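Putative sugar phosphate isomerase (Acidithiobacillus ferrooxidans, PDB 3L2H) probably binds a metal ion in a cupin fold and may act as a sugar phosphate isomerase. Local coordinates at residues D125-K136 / R140-A151. Sequence-based numbering, arbitrary orientation.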
ATOM      1  N   ASP B 125       5.470   6.952   1.217  1.00 20.54           N
ATOM      2  CA  ASP B 125       5.181   7.557   2.504  1.00 21.34           C
ATOM      3  C   ASP B 125       6.123   7.086   3.626  1.00 18.81           C
ATOM      4  O   ASP B 125       6.340   7.843   4.566  1.00 18.60           O
ATOM      5  CB  ASP B 125       3.756   7.241   2.921  1.00 23.43           C
ATOM      6  CG  ASP B 125       2.719   8.080   2.178  1.00 26.23           C
ATOM      7  OD1 ASP B 125       3.055   9.084   1.545  1.00 27.73           O
ATOM      8  OD2 ASP B 125       1.542   7.747   2.304  1.00 30.32           O
ATOM      9  N   GLN B 126       6.632   5.869   3.533  1.00 17.36           N
ATOM     10  CA  GLN B 126       7.598   5.331   4.487  1.00 17.20           C
ATOM     11  C   GLN B 126       8.875   4.811   3.800  1.00 16.62           C
ATOM     12  O   GLN B 126       8.820   4.063   2.818  1.00 16.90           O
ATOM     13  CB  GLN B 126       7.004   4.182   5.302  1.00 17.63           C
ATOM     14  CG  GLN B 126       5.811   4.564   6.227  1.00 18.75           C
ATOM     15  CD  GLN B 126       5.302   3.355   7.062  1.00 20.53           C
ATOM     16  OE1 GLN B 126       4.400   2.674   6.604  1.00 19.18           O
ATOM     17  NE2 GLN B 126       5.940   3.057   8.261  1.00 20.52           N
ATOM     18  N   ASP B 127      10.013   5.116   4.403  1.00 15.30           N
ATOM     19  CA  ASP B 127      11.291   4.588   3.920  1.00 15.97           C
ATOM     20  C   ASP B 127      12.263   4.623   5.079  1.00 14.68           C
ATOM     21  O   ASP B 127      12.022   5.255   6.122  1.00 14.22           O
ATOM     22  CB  ASP B 127      11.786   5.432   2.733  1.00 16.25           C
ATOM     23  CG  ASP B 127      12.903   4.771   1.905  1.00 17.18           C
ATOM     24  OD1 ASP B 127      13.143   3.546   2.006  1.00 17.34           O
ATOM     25  OD2 ASP B 127      13.529   5.552   1.135  1.00 19.01           O
ATOM     26  N   VAL B 128      13.362   3.923   4.901  1.00 15.75           N
ATOM     27  CA  VAL B 128      14.459   3.912   5.830  1.00 15.09           C
ATOM     28  C   VAL B 128      15.681   4.116   4.948  1.00 16.71           C
ATOM     29  O   VAL B 128      15.805   3.467   3.897  1.00 16.52           O
ATOM     30  CB  VAL B 128      14.555   2.616   6.621  1.00 14.98           C
ATOM     31  CG1 VAL B 128      15.782   2.681   7.578  1.00 13.65           C
ATOM     32  CG2 VAL B 128      13.244   2.327   7.386  1.00 15.40           C
ATOM     33  N   VAL B 129      16.540   5.050   5.317  1.00 16.76           N
ATOM     34  CA  VAL B 129      17.716   5.316   4.521  1.00 16.84           C
ATOM     35  C   VAL B 129      18.934   5.297   5.403  1.00 16.93           C
ATOM     36  O   VAL B 129      18.952   5.972   6.439  1.00 16.10           O
ATOM     37  CB  VAL B 129      17.638   6.664   3.813  1.00 17.57           C
ATOM     38  CG1 VAL B 129      18.911   6.859   2.905  1.00 17.69           C
ATOM     39  CG2 VAL B 129      16.320   6.800   3.032  1.00 18.28           C
ATOM     40  N   ASP B 130      19.965   4.557   4.988  1.00 16.03           N
ATOM     41  CA  ASP B 130      21.203   4.493   5.735  1.00 16.73           C
ATOM     42  C   ASP B 130      22.229   5.403   5.108  1.00 17.24           C
ATOM     43  O   ASP B 130      22.336   5.465   3.887  1.00 15.51           O
ATOM     44  CB  ASP B 130      21.773   3.097   5.785  1.00 16.43           C
ATOM     45  CG  ASP B 130      21.016   2.200   6.735  1.00 18.19           C
ATOM     46  OD1 ASP B 130      20.423   2.752   7.684  1.00 17.87           O
ATOM     47  OD2 ASP B 130      20.940   0.974   6.485  1.00 18.66           O
ATOM     48  N   TYR B 131      22.937   6.139   5.968  1.00 17.16           N
ATOM     49  CA  TYR B 131      24.091   6.945   5.557  1.00 17.16           C
ATOM     50  C   TYR B 131      25.333   6.362   6.225  1.00 17.26           C
ATOM     51  O   TYR B 131      25.781   6.850   7.269  1.00 19.00           O
ATOM     52  CB  TYR B 131      23.875   8.407   5.917  1.00 17.00           C
ATOM     53  CG  TYR B 131      22.657   9.007   5.280  1.00 17.47           C
ATOM     54  CD1 TYR B 131      22.651   9.370   3.952  1.00 17.34           C
ATOM     55  CD2 TYR B 131      21.504   9.192   6.011  1.00 18.41           C
ATOM     56  CE1 TYR B 131      21.547   9.925   3.360  1.00 17.88           C
ATOM     57  CE2 TYR B 131      20.369   9.739   5.427  1.00 19.32           C
ATOM     58  CZ  TYR B 131      20.405  10.123   4.116  1.00 19.74           C
ATOM     59  OH  TYR B 131      19.269  10.655   3.533  1.00 22.58           O
ATOM     60  N   PRO B 132      25.891   5.305   5.636  1.00 18.15           N
ATOM     61  CA  PRO B 132      26.942   4.580   6.378  1.00 17.52           C
ATOM     62  C   PRO B 132      28.163   5.439   6.766  1.00 16.99           C
ATOM     63  O   PRO B 132      28.740   5.208   7.835  1.00 17.33           O
ATOM     64  CB  PRO B 132      27.342   3.449   5.436  1.00 17.77           C
ATOM     65  CG  PRO B 132      26.162   3.286   4.450  1.00 18.16           C
ATOM     66  CD  PRO B 132      25.516   4.646   4.358  1.00 17.61           C
ATOM     67  N   ASN B 133      28.533   6.419   5.948  1.00 17.60           N
ATOM     68  CA  ASN B 133      29.736   7.222   6.223  1.00 18.00           C
ATOM     69  C   ASN B 133      29.508   8.223   7.335  1.00 18.18           C
ATOM     70  O   ASN B 133      30.495   8.701   7.941  1.00 18.84           O
ATOM     71  CB  ASN B 133      30.280   7.928   4.969  1.00 18.24           C
ATOM     72  CG  ASN B 133      30.841   6.931   3.944  1.00 19.23           C
ATOM     73  OD1 ASN B 133      31.141   5.770   4.281  1.00 20.96           O
ATOM     74  ND2 ASN B 133      30.967   7.368   2.716  1.00 19.66           N
ATOM     75  N   GLN B 134      28.247   8.497   7.643  1.00 16.96           N
ATOM     76  CA  GLN B 134      27.915   9.334   8.756  1.00 17.96           C
ATOM     77  C   GLN B 134      27.466   8.509   9.993  1.00 16.22           C
ATOM     78  O   GLN B 134      27.171   9.100  10.990  1.00 15.59           O
ATOM     79  CB  GLN B 134      26.801  10.333   8.382  1.00 19.24           C
ATOM     80  CG  GLN B 134      27.126  11.171   7.105  1.00 20.70           C
ATOM     81  CD  GLN B 134      28.460  11.845   7.176  1.00 22.03           C
ATOM     82  OE1 GLN B 134      28.862  12.328   8.243  1.00 25.74           O
ATOM     83  NE2 GLN B 134      29.182  11.879   6.068  1.00 22.92           N
ATOM     84  N   HIS B 135      27.389   7.184   9.892  1.00 15.42           N
ATOM     85  CA  HIS B 135      26.945   6.336  11.002  1.00 16.52           C
ATOM     86  C   HIS B 135      25.520   6.702  11.439  1.00 16.11           C
ATOM     87  O   HIS B 135      25.213   6.727  12.636  1.00 16.84           O
ATOM     88  CB  HIS B 135      27.955   6.451  12.162  1.00 17.12           C
ATOM     89  CG  HIS B 135      27.980   5.290  13.086  1.00 18.54           C
ATOM     90  ND1 HIS B 135      27.699   5.409  14.439  1.00 20.06           N
ATOM     91  CD2 HIS B 135      28.245   3.983  12.867  1.00 20.15           C
ATOM     92  CE1 HIS B 135      27.838   4.222  15.011  1.00 20.87           C
ATOM     93  NE2 HIS B 135      28.138   3.333  14.079  1.00 19.17           N
ATOM     94  N   LYS B 136      24.657   6.979  10.460  1.00 15.63           N
ATOM     95  CA  LYS B 136      23.277   7.368  10.737  1.00 15.83           C
ATOM     96  C   LYS B 136      22.249   6.586   9.917  1.00 15.25           C
ATOM     97  O   LYS B 136      22.488   6.253   8.774  1.00 14.86           O
ATOM     98  CB  LYS B 136      23.080   8.871  10.460  1.00 17.08           C
ATOM     99  CG  LYS B 136      23.825   9.789  11.457  1.00 18.19           C
ATOM    100  CD  LYS B 136      23.760  11.172  11.025  1.00 20.20           C
ATOM    101  CE  LYS B 136      24.802  12.083  11.765  1.00 21.48           C
ATOM    102  NZ  LYS B 136      24.902  11.773  13.198  1.00 19.14           N
ATOM    103  N   ARG B 140      11.888   7.552   7.843  1.00 16.25           N
ATOM    104  CA  ARG B 140      10.961   8.566   7.386  1.00 16.83           C
ATOM    105  C   ARG B 140       9.579   7.933   7.298  1.00 15.98           C
ATOM    106  O   ARG B 140       9.382   6.965   6.599  1.00 15.25           O
ATOM    107  CB  ARG B 140      11.382   9.149   6.041  1.00 17.54           C
ATOM    108  CG  ARG B 140      10.494  10.320   5.650  1.00 18.37           C
ATOM    109  CD  ARG B 140      10.903  10.960   4.301  1.00 20.01           C
ATOM    110  NE  ARG B 140      11.115  10.016   3.233  1.00 20.21           N
ATOM    111  CZ  ARG B 140      10.136   9.406   2.582  1.00 21.85           C
ATOM    112  NH1 ARG B 140       8.879   9.604   2.939  1.00 22.75           N
ATOM    113  NH2 ARG B 140      10.417   8.520   1.638  1.00 22.78           N
ATOM    114  N   ASN B 141       8.655   8.520   8.023  1.00 16.63           N
ATOM    115  CA  ASN B 141       7.317   7.970   8.240  1.00 16.03           C
ATOM    116  C   ASN B 141       6.282   9.056   8.100  1.00 16.99           C
ATOM    117  O   ASN B 141       5.952   9.742   9.050  1.00 14.41           O
ATOM    118  CB  ASN B 141       7.275   7.284   9.628  1.00 15.77           C
ATOM    119  CG  ASN B 141       8.095   5.977   9.632  1.00 15.23           C
ATOM    120  OD1 ASN B 141       7.828   5.079   8.797  1.00 15.30           O
ATOM    121  ND2 ASN B 141       9.081   5.868  10.504  1.00 13.60           N
ATOM    122  N   ASN B 142       5.731   9.159   6.888  1.00 18.29           N
ATOM    123  CA  ASN B 142       4.770  10.219   6.592  1.00 20.73           C
ATOM    124  C   ASN B 142       5.102  11.576   7.201  1.00 22.99           C
ATOM    125  O   ASN B 142       4.327  12.111   8.005  1.00 24.47           O
ATOM    126  CB  ASN B 142       3.407   9.847   7.151  1.00 21.53           C
ATOM    127  CG  ASN B 142       2.710   8.821   6.304  1.00 22.41           C
ATOM    128  OD1 ASN B 142       1.861   9.198   5.479  1.00 25.08           O
ATOM    129  ND2 ASN B 142       3.075   7.569   6.438  1.00 19.09           N
ATOM    130  N   GLY B 143       6.220  12.183   6.931  1.00 23.65           N
ATOM    131  CA  GLY B 143       6.272  13.520   7.608  1.00 24.92           C
ATOM    132  C   GLY B 143       6.935  13.560   8.982  1.00 23.83           C
ATOM    133  O   GLY B 143       7.282  14.643   9.443  1.00 25.52           O
ATOM    134  N   GLU B 144       7.080  12.406   9.633  0.50 22.21           N
ATOM    135  CA  GLU B 144       7.906  12.281  10.804  0.50 21.08           C
ATOM    136  C   GLU B 144       9.280  11.823  10.302  0.50 19.73           C
ATOM    137  O   GLU B 144       9.397  10.716   9.775  0.50 18.84           O
ATOM    138  CB  GLU B 144       7.326  11.271  11.793  0.50 21.29           C
ATOM    139  CG  GLU B 144       6.029  11.731  12.444  0.50 21.69           C
ATOM    140  CD  GLU B 144       6.224  13.050  13.154  0.50 22.15           C
ATOM    141  OE1 GLU B 144       7.119  13.127  14.027  0.50 21.65           O
ATOM    142  OE2 GLU B 144       5.507  14.010  12.808  0.50 22.60           O
ATOM    143  N   TRP B 145      10.304  12.670  10.420  1.00 18.08           N
ATOM    144  CA  TRP B 145      11.659  12.280  10.012  1.00 17.52           C
ATOM    145  C   TRP B 145      12.463  12.078  11.290  1.00 15.90           C
ATOM    146  O   TRP B 145      12.517  12.990  12.140  1.00 13.68           O
ATOM    147  CB  TRP B 145      12.345  13.339   9.164  1.00 18.70           C
ATOM    148  CG  TRP B 145      11.723  13.637   7.841  1.00 20.60           C
ATOM    149  CD1 TRP B 145      10.431  13.938   7.591  1.00 21.93           C
ATOM    150  CD2 TRP B 145      12.402  13.703   6.602  1.00 21.80           C
ATOM    151  NE1 TRP B 145      10.251  14.198   6.249  1.00 22.68           N
ATOM    152  CE2 TRP B 145      11.444  14.053   5.614  1.00 22.39           C
ATOM    153  CE3 TRP B 145      13.721  13.529   6.229  1.00 22.80           C
ATOM    154  CZ2 TRP B 145      11.763  14.216   4.285  1.00 23.45           C
ATOM    155  CZ3 TRP B 145      14.051  13.681   4.856  1.00 24.21           C
ATOM    156  CH2 TRP B 145      13.071  14.025   3.919  1.00 23.42           C
ATOM    157  N   ASN B 146      13.026  10.881  11.452  1.00 14.88           N
ATOM    158  CA  ASN B 146      13.736  10.519  12.674  1.00 15.12           C
ATOM    159  C   ASN B 146      15.159  10.041  12.318  1.00 15.39           C
ATOM    160  O   ASN B 146      15.303   9.035  11.673  1.00 16.79           O
ATOM    161  CB  ASN B 146      13.034   9.390  13.457  1.00 14.44           C
ATOM    162  CG  ASN B 146      11.745   9.779  14.150  1.00 15.67           C
ATOM    163  OD1 ASN B 146      11.089   8.869  14.733  1.00 15.88           O
ATOM    164  ND2 ASN B 146      11.365  11.075  14.149  1.00 13.28           N
ATOM    165  N   LEU B 147      16.194  10.782  12.730  1.00 15.22           N
ATOM    166  CA  LEU B 147      17.587  10.458  12.418  1.00 14.82           C
ATOM    167  C   LEU B 147      18.244   9.923  13.699  1.00 14.45           C
ATOM    168  O   LEU B 147      18.194  10.575  14.739  1.00 13.57           O
ATOM    169  CB  LEU B 147      18.316  11.676  11.900  1.00 15.02           C
ATOM    170  CG  LEU B 147      19.687  11.511  11.234  1.00 15.00           C
ATOM    171  CD1 LEU B 147      19.602  10.725   9.906  1.00 15.52           C
ATOM    172  CD2 LEU B 147      20.293  12.903  11.051  1.00 15.29           C
ATOM    173  N   VAL B 148      18.875   8.759  13.587  1.00 14.29           N
ATOM    174  CA  VAL B 148      19.403   8.026  14.721  1.00 14.12           C
ATOM    175  C   VAL B 148      20.809   7.559  14.459  1.00 13.73           C
ATOM    176  O   VAL B 148      21.115   7.072  13.385  1.00 14.58           O
ATOM    177  CB  VAL B 148      18.520   6.807  15.060  1.00 14.23           C
ATOM    178  CG1 VAL B 148      19.028   6.106  16.311  1.00 14.12           C
ATOM    179  CG2 VAL B 148      17.040   7.242  15.252  1.00 14.03           C
ATOM    180  N   ASP B 149      21.699   7.791  15.414  1.00 14.04           N
ATOM    181  CA  ASP B 149      23.057   7.270  15.282  1.00 13.96           C
ATOM    182  C   ASP B 149      22.991   5.750  15.281  1.00 13.71           C
ATOM    183  O   ASP B 149      22.244   5.158  16.025  1.00 13.70           O
ATOM    184  CB  ASP B 149      23.943   7.712  16.435  1.00 14.44           C
ATOM    185  CG  ASP B 149      25.393   7.189  16.294  1.00 15.49           C
ATOM    186  OD1 ASP B 149      26.176   7.841  15.578  1.00 17.46           O
ATOM    187  OD2 ASP B 149      25.747   6.155  16.943  1.00 16.12           O
HETATM  188  N   MSE B 150      23.804   5.102  14.467  1.00 14.44           N
HETATM  189  CA  MSE B 150      23.642   3.671  14.316  1.00 14.85           C
HETATM  190  C   MSE B 150      23.944   2.881  15.602  1.00 14.95           C
HETATM  191  O   MSE B 150      23.349   1.821  15.830  1.00 14.99           O
HETATM  192  CB  MSE B 150      24.483   3.181  13.128  1.00 14.78           C
HETATM  193  CG  MSE B 150      23.821   3.451  11.742  1.00 15.02           C
HETATM  194 SE   MSE B 150      25.132   2.916  10.386  0.75 15.92          SE
HETATM  195  CE  MSE B 150      23.992   3.213   8.830  1.00 15.80           C
ATOM    196  N   ALA B 151      24.808   3.394  16.460  1.00 15.26           N
ATOM    197  CA  ALA B 151      25.108   2.746  17.711  1.00 16.16           C
ATOM    198  C   ALA B 151      23.957   2.791  18.718  1.00 16.56           C
ATOM    199  O   ALA B 151      23.966   2.038  19.690  1.00 16.97           O
ATOM    200  CB  ALA B 151      26.399   3.365  18.349  1.00 16.05           C
TER
HETATM  201  O   HOH W   1       1.469   5.756   4.862  1.00 44.50           O
HETATM  202  O   HOH W   2       9.959   3.919   7.577  1.00 18.33           O
HETATM  203  O   HOH W   3      13.231   8.159   0.919  1.00 21.73           O
HETATM  204  O   HOH W   4      26.506   9.710  13.765  1.00 14.39           O
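Asp127 and Arg140 form an antiparallel hydrogen-bonded pair, Asp127 N giving to Arg140 O and Arg140 N to Asp127 O, both at 2.9 Å. Two residues back, Asp125 O takes Asn142 N at 2.7 Å, and at the far end His135 O receives Met150 N at 2.8 Å. Among the side chains, the extended chain of Gln126 brings NE2 to Asn141 OD1 at 2.8 Å; the acceptor lies in the Gln126 amide plane, but the donor stands above the Asn141 carbonyl plane, the two amides being turned 61° apart. His135 ND1 reaches Asp149 OD1 at 3.1 Å from above the carboxylate plane. Asp149, its chi1 of -179° setting CG opposite the backbone N, also turns OD2 to Ala151 N, closing an Asx turn. A lysine in place of Asp149 would probably leave His135 ND1 and Ala151 N without their carboxylate acceptors, and the imidazole less firmly fixed in its rotation. The segments belong to a meander of strands 126-131, 136-141 and 144-149, whose first turn carries a G1 bulge, His135 and Lys136 both facing Tyr131, and whose second is a type I' turn, Asn141 to Glu144; strand 144-149 pairs antiparallel with a strand of a second subunit, continuing the sheet across the interface. Selenomethionine Met150 packs CB over one face of the His135 ring, 3.8 Å from its centroid, a CH-pi contact, and its extended chain carries CE to Lys136 O and Asp130 CB. Leu147 CD2 meets the aliphatic part of Lys136 at CD. Waters also bridge side chains: one lies between Lys136 NZ and Asp149 OD1, another between Arg140 NH2 and Asp127 OD2. Arg140 also forms a salt bridge with Glu68, and Asp127 OD2 is hydrogen-bonded to His65.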